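Alpha-n-acetylglucosaminidase family protein (Clostridium perfringens, PDB 4A42) probably binds carbohydrate as a family 32 binding module of a family 89 glycoside hydrolase that removes alpha-linked N-acetylglucosamine. Local coordinates at residues G49-L54 with D79-G84; S91-N96 with R131-S136. One frame throughout, in Å; residues are numbered along the deposited sequence.

Interaction 1 (G49-L54 with D79-G84); sequences GNENTL and DIVSKG. With CA (calcium ion), chain C.
K83, E51 and V81 carry most of this contact, in which the calcium-binding loop 49-54 rests on the end of strand 77-82. The long lysine suits a place where an aliphatic arm must lie along a loop and end in a charged donor. Its chain turns about the CB-CG bond (chi2 -85°) and is then extended. CD2 of L54 packs 3.7 Å from CG of K83. The carbonyl O of E51 lies 3.4 Å from CE of K83. At the tip, NZ donates to OD1 of N52 over 2.9 Å, approaching 30° out of the carbonyl plane. A water accepts from NZ of K83 at 2.9 Å and donates to OE1 of E51.

E51 stretches its extended chain across the two methyls of V81, whose CG2 lies 4.0 Å from OE2. A branched residue offers the glutamate stem a broad apolar floor, while OE2 turns to a salt bridge with K145.

An Asx turn, N52 N donating to N50 OD1 (2.9 Å), helps to shape the loop, within a type I turn from N50 to T53. Calcium takes N50 O, T53 O and T53 OG1, the last at 2.5 Å; N45, D48, G142 and E143 complete the site. The backbone of V81 bonds to G142 and E143 on strand 141-148, which brings two calcium ligands, and I80 pairs with Y117 of strand 116-120 on the other side.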
loop_
_atom_site.group_PDB
_atom_site.type_symbol
_atom_site.label_atom_id
_atom_site.label_comp_id
_atom_site.label_asym_id
_atom_site.label_seq_id
_atom_site.Cartn_x
_atom_site.Cartn_y
_atom_site.Cartn_z
ATOM N N GLY A 49 4.685 -12.023 -2.176
ATOM C CA GLY A 49 4.689 -12.896 -1.015
ATOM C C GLY A 49 6.046 -13.073 -0.356
ATOM O O GLY A 49 6.203 -13.929 0.507
ATOM N N ASN A 50 7.024 -12.265 -0.760
ATOM C CA ASN A 50 8.388 -12.357 -0.238
ATOM C C ASN A 50 8.763 -11.023 0.381
ATOM O O ASN A 50 8.898 -10.033 -0.320
ATOM C CB ASN A 50 9.346 -12.711 -1.383
ATOM C CG ASN A 50 10.786 -12.924 -0.920
ATOM O OD1 ASN A 50 11.240 -12.313 0.036
ATOM N ND2 ASN A 50 11.498 -13.814 -1.601
ATOM N N GLU A 51 8.941 -10.976 1.691
ATOM C CA GLU A 51 9.102 -9.681 2.351
ATOM C C GLU A 51 10.434 -9.012 2.053
ATOM O O GLU A 51 10.611 -7.828 2.341
ATOM C CB GLU A 51 8.925 -9.811 3.864
ATOM C CG GLU A 51 7.476 -10.044 4.243
ATOM C CD GLU A 51 7.264 -10.103 5.739
ATOM O OE1 GLU A 51 8.250 -9.946 6.500
ATOM O OE2 GLU A 51 6.106 -10.308 6.144
ATOM N N ASN A 52 11.366 -9.782 1.508
ATOM C CA ASN A 52 12.673 -9.239 1.188
ATOM C C ASN A 52 12.902 -8.807 -0.260
ATOM O O ASN A 52 13.947 -8.295 -0.572
ATOM C CB ASN A 52 13.795 -10.152 1.674
ATOM C CG ASN A 52 14.052 -10.010 3.158
ATOM O OD1 ASN A 52 13.985 -8.941 3.712
ATOM N ND2 ASN A 52 14.357 -11.104 3.791
ATOM N N THR A 53 11.904 -8.975 -1.112
ATOM C CA THR A 53 11.984 -8.428 -2.457
ATOM C C THR A 53 11.285 -7.075 -2.368
ATOM O O THR A 53 10.130 -6.993 -2.001
ATOM C CB THR A 53 11.312 -9.311 -3.508
ATOM O OG1 THR A 53 9.939 -9.505 -3.185
ATOM C CG2 THR A 53 12.032 -10.665 -3.615
ATOM N N LEU A 54 12.018 -6.030 -2.717
ATOM C CA LEU A 54 11.596 -4.667 -2.459
ATOM C C LEU A 54 11.222 -3.829 -3.661
ATOM O O LEU A 54 11.739 -4.046 -4.737
ATOM C CB LEU A 54 12.714 -3.943 -1.741
ATOM C CG LEU A 54 13.478 -4.773 -0.722
ATOM C CD1 LEU A 54 14.624 -3.957 -0.193
ATOM C CD2 LEU A 54 12.571 -5.197 0.401
ATOM N N ASP A 79 -1.385 -4.388 5.773
ATOM C CA ASP A 79 -0.011 -4.342 6.282
ATOM C C ASP A 79 0.937 -3.758 5.242
ATOM O O ASP A 79 0.885 -4.123 4.070
ATOM C CB ASP A 79 0.528 -5.737 6.598
ATOM C CG ASP A 79 -0.158 -6.393 7.761
ATOM O OD1 ASP A 79 -0.844 -5.688 8.526
ATOM O OD2 ASP A 79 0.008 -7.627 7.903
ATOM N N ILE A 80 1.842 -2.894 5.687
ATOM C CA ILE A 80 2.930 -2.414 4.849
ATOM C C ILE A 80 4.234 -2.866 5.480
ATOM O O ILE A 80 4.554 -2.481 6.602
ATOM C CB ILE A 80 2.951 -0.880 4.739
ATOM C CG1 ILE A 80 1.602 -0.363 4.245
ATOM C CG2 ILE A 80 4.089 -0.415 3.805
ATOM C CD1 ILE A 80 1.413 1.115 4.456
ATOM N N VAL A 81 4.977 -3.694 4.765
ATOM C CA VAL A 81 6.254 -4.178 5.265
ATOM C C VAL A 81 7.321 -3.190 4.809
ATOM O O VAL A 81 7.545 -3.034 3.603
ATOM C CB VAL A 81 6.548 -5.600 4.741
ATOM C CG1 VAL A 81 7.866 -6.112 5.297
ATOM C CG2 VAL A 81 5.414 -6.548 5.126
ATOM N N SER A 82 7.939 -2.496 5.763
ATOM C CA SER A 82 8.850 -1.390 5.444
ATOM C C SER A 82 10.286 -1.756 5.754
ATOM O O SER A 82 10.637 -1.965 6.910
ATOM C CB SER A 82 8.459 -0.140 6.238
ATOM O OG SER A 82 9.269 0.959 5.862
ATOM N N LYS A 83 11.114 -1.818 4.717
ATOM C CA LYS A 83 12.469 -2.332 4.846
ATOM C C LYS A 83 13.556 -1.250 4.874
ATOM O O LYS A 83 14.710 -1.539 5.182
ATOM C CB LYS A 83 12.736 -3.382 3.753
ATOM C CG LYS A 83 11.985 -4.703 3.992
ATOM C CD LYS A 83 12.767 -5.628 4.927
ATOM C CE LYS A 83 11.944 -6.841 5.351
ATOM N NZ LYS A 83 12.770 -7.845 6.121
ATOM N N GLY A 84 13.196 -0.013 4.546
ATOM C CA GLY A 84 14.138 1.094 4.641
ATOM C C GLY A 84 14.516 1.449 6.072
ATOM O O GLY A 84 13.915 0.957 7.028
HETATM CA CA CA C . 8.033 -8.531 -1.854
HETATM O O HOH W 1 10.784 -9.847 6.759
#

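Interaction 2 (S91-N96 with R131-S136)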
loop_
_atom_site.group_PDB
_atom_site.type_symbol
_atom_site.label_atom_id
_atom_site.label_comp_id
_atom_site.label_asym_id
_atom_site.label_seq_id
_atom_site.Cartn_x
_atom_site.Cartn_y
_atom_site.Cartn_z
ATOM N N SER A 91 0.281 7.526 3.843
ATOM C CA SER A 91 -1.168 7.552 3.958
ATOM C C SER A 91 -1.766 6.463 3.075
ATOM O O SER A 91 -1.117 5.952 2.159
ATOM C CB SER A 91 -1.730 8.924 3.568
ATOM O OG SER A 91 -1.493 9.228 2.197
ATOM N N ILE A 92 -2.999 6.096 3.395
ATOM C CA ILE A 92 -3.742 5.103 2.650
ATOM C C ILE A 92 -5.083 5.712 2.276
ATOM O O ILE A 92 -5.776 6.270 3.132
ATOM C CB ILE A 92 -3.969 3.843 3.503
ATOM C CG1 ILE A 92 -2.633 3.321 4.065
ATOM C CG2 ILE A 92 -4.658 2.757 2.685
ATOM C CD1 ILE A 92 -2.789 2.028 4.856
ATOM N N GLU A 93 -5.425 5.622 0.995
ATOM C CA GLU A 93 -6.685 6.134 0.470
ATOM C C GLU A 93 -7.417 4.999 -0.227
ATOM O O GLU A 93 -6.792 4.112 -0.784
ATOM C CB GLU A 93 -6.437 7.235 -0.558
ATOM C CG GLU A 93 -5.879 8.540 -0.020
ATOM C CD GLU A 93 -5.400 9.433 -1.147
ATOM O OE1 GLU A 93 -4.329 9.146 -1.709
ATOM O OE2 GLU A 93 -6.107 10.400 -1.491
ATOM N N ILE A 94 -8.747 5.040 -0.216
ATOM C CA ILE A 94 -9.529 4.071 -0.974
ATOM C C ILE A 94 -10.529 4.804 -1.857
ATOM O O ILE A 94 -10.896 5.948 -1.568
ATOM C CB ILE A 94 -10.259 3.064 -0.057
ATOM C CG1 ILE A 94 -11.179 3.787 0.933
ATOM C CG2 ILE A 94 -9.236 2.185 0.674
ATOM C CD1 ILE A 94 -12.085 2.848 1.718
ATOM N N SER A 95 -10.950 4.149 -2.937
ATOM C CA SER A 95 -11.935 4.718 -3.848
ATOM C C SER A 95 -12.754 3.624 -4.511
ATOM O O SER A 95 -12.295 2.482 -4.647
ATOM C CB SER A 95 -11.260 5.570 -4.923
ATOM O OG SER A 95 -12.225 6.188 -5.766
ATOM N N ASN A 96 -13.965 3.988 -4.941
ATOM C CA ASN A 96 -14.809 3.104 -5.728
ATOM C C ASN A 96 -14.722 3.398 -7.212
ATOM O O ASN A 96 -14.715 2.495 -8.031
ATOM C CB ASN A 96 -16.254 3.173 -5.243
ATOM C CG ASN A 96 -16.418 2.586 -3.887
ATOM O OD1 ASN A 96 -15.677 1.704 -3.499
ATOM N ND2 ASN A 96 -17.391 3.064 -3.155
ATOM N N ARG A 131 -4.823 3.228 -2.550
ATOM C CA ARG A 131 -3.671 4.038 -2.898
ATOM C C ARG A 131 -2.821 4.348 -1.669
ATOM O O ARG A 131 -3.335 4.723 -0.615
ATOM C CB ARG A 131 -4.092 5.328 -3.612
ATOM C CG ARG A 131 -2.902 6.175 -4.076
ATOM C CD ARG A 131 -3.332 7.261 -5.047
ATOM N NE ARG A 131 -4.124 8.294 -4.395
ATOM C CZ ARG A 131 -4.732 9.280 -5.046
ATOM N NH1 ARG A 131 -4.629 9.357 -6.368
ATOM N NH2 ARG A 131 -5.438 10.188 -4.378
ATOM N N PHE A 132 -1.513 4.149 -1.822
ATOM C CA PHE A 132 -0.530 4.360 -0.770
ATOM C C PHE A 132 0.367 5.505 -1.188
ATOM O O PHE A 132 0.928 5.495 -2.278
ATOM C CB PHE A 132 0.317 3.090 -0.568
ATOM C CG PHE A 132 -0.481 1.909 -0.099
ATOM C CD1 PHE A 132 -1.228 1.159 -1.000
ATOM C CD2 PHE A 132 -0.494 1.548 1.241
ATOM C CE1 PHE A 132 -1.987 0.083 -0.568
ATOM C CE2 PHE A 132 -1.239 0.454 1.675
ATOM C CZ PHE A 132 -1.996 -0.270 0.768
ATOM N N ASN A 133 0.503 6.501 -0.325
ATOM C CA ASN A 133 1.411 7.595 -0.603
ATOM C C ASN A 133 2.514 7.572 0.428
ATOM O O ASN A 133 2.252 7.362 1.608
ATOM C CB ASN A 133 0.647 8.914 -0.563
ATOM C CG ASN A 133 -0.649 8.839 -1.343
ATOM O OD1 ASN A 133 -0.636 8.733 -2.572
ATOM N ND2 ASN A 133 -1.777 8.853 -0.631
ATOM N N PHE A 134 3.751 7.750 -0.020
ATOM C CA PHE A 134 4.892 7.690 0.888
ATOM C C PHE A 134 5.664 8.993 0.831
ATOM O O PHE A 134 6.056 9.441 -0.240
ATOM C CB PHE A 134 5.808 6.516 0.535
ATOM C CG PHE A 134 5.108 5.191 0.542
ATOM C CD1 PHE A 134 4.732 4.603 1.735
ATOM C CD2 PHE A 134 4.807 4.540 -0.643
ATOM C CE1 PHE A 134 4.075 3.390 1.759
ATOM C CE2 PHE A 134 4.146 3.305 -0.630
ATOM C CZ PHE A 134 3.789 2.730 0.573
ATOM N N ASN A 135 5.832 9.620 1.985
ATOM C CA ASN A 135 6.564 10.875 2.048
ATOM C C ASN A 135 7.840 10.887 2.874
ATOM O O ASN A 135 8.374 11.935 3.132
ATOM C CB ASN A 135 5.664 12.039 2.436
ATOM C CG ASN A 135 5.074 11.879 3.792
ATOM O OD1 ASN A 135 4.163 11.104 3.968
ATOM N ND2 ASN A 135 5.572 12.640 4.759
ATOM N N SER A 136 8.301 9.730 3.319
ATOM C CA SER A 136 9.559 9.662 4.024
ATOM C C SER A 136 10.713 9.444 3.044
ATOM O O SER A 136 10.509 9.280 1.855
ATOM C CB SER A 136 9.543 8.580 5.097
ATOM O OG SER A 136 8.834 7.456 4.659
#
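S91 and N133 open an antiparallel strand pairing in the larger sheet of this F5/8 type C (discoidin-like) beta-sandwich, exchanging two backbone hydrogen bonds. The small serine keeps its hydroxyl close to the strand: with chi1 at 64°, OG is tucked over the backbone and accepts from N133 ND2 at 2.9 Å, nearly straight at 173°.

I92 faces the other way, into the sandwich interior, beside F132 in a non-hydrogen-bonded pair. The two side chains run alongside each other, CD1 of the isoleucine 3.9 Å from CE2 of the ring, and both touch I78 of the facing sheet; bulky apolar groups suit this buried side.

E93 returns to the side of S91 and pairs with R131, again through two backbone bonds. A salt bridge joins the two side chains, the guanidinium gripping the carboxylate side-on through NE and NH2, with the planes 38° apart; NH2 of R131 reaches OE2 at 3.0 Å. W101 makes a cation-pi contact with the same arginine, and S64 holds OD1 of N133, helping to orient its amide. On E93, OE1 is clasped from opposite faces of the carboxylate, by N133 ND2 at 2.8 Å and R131 NE at 2.8 Å.

How the interactions relate
The two contacts belong to different layers of one beta-sandwich, their centres about 17 Å apart on opposite sides of the chain's centre. Interaction 1 is a surface contact between a loop and a strand end, resting on the long side chains of E51 and K83, a water and a nearby metal; interaction 2 is partly buried and joins two neighbouring strands through regular backbone bonding, with a charged and polar network on one face and apolar packing on the other. They share no strand, but 77-82 and 90-95 are consecutive in the chain. The layers meet within the sandwich interior, where I80 CD1 packs 3.8 Å from F132 CD2.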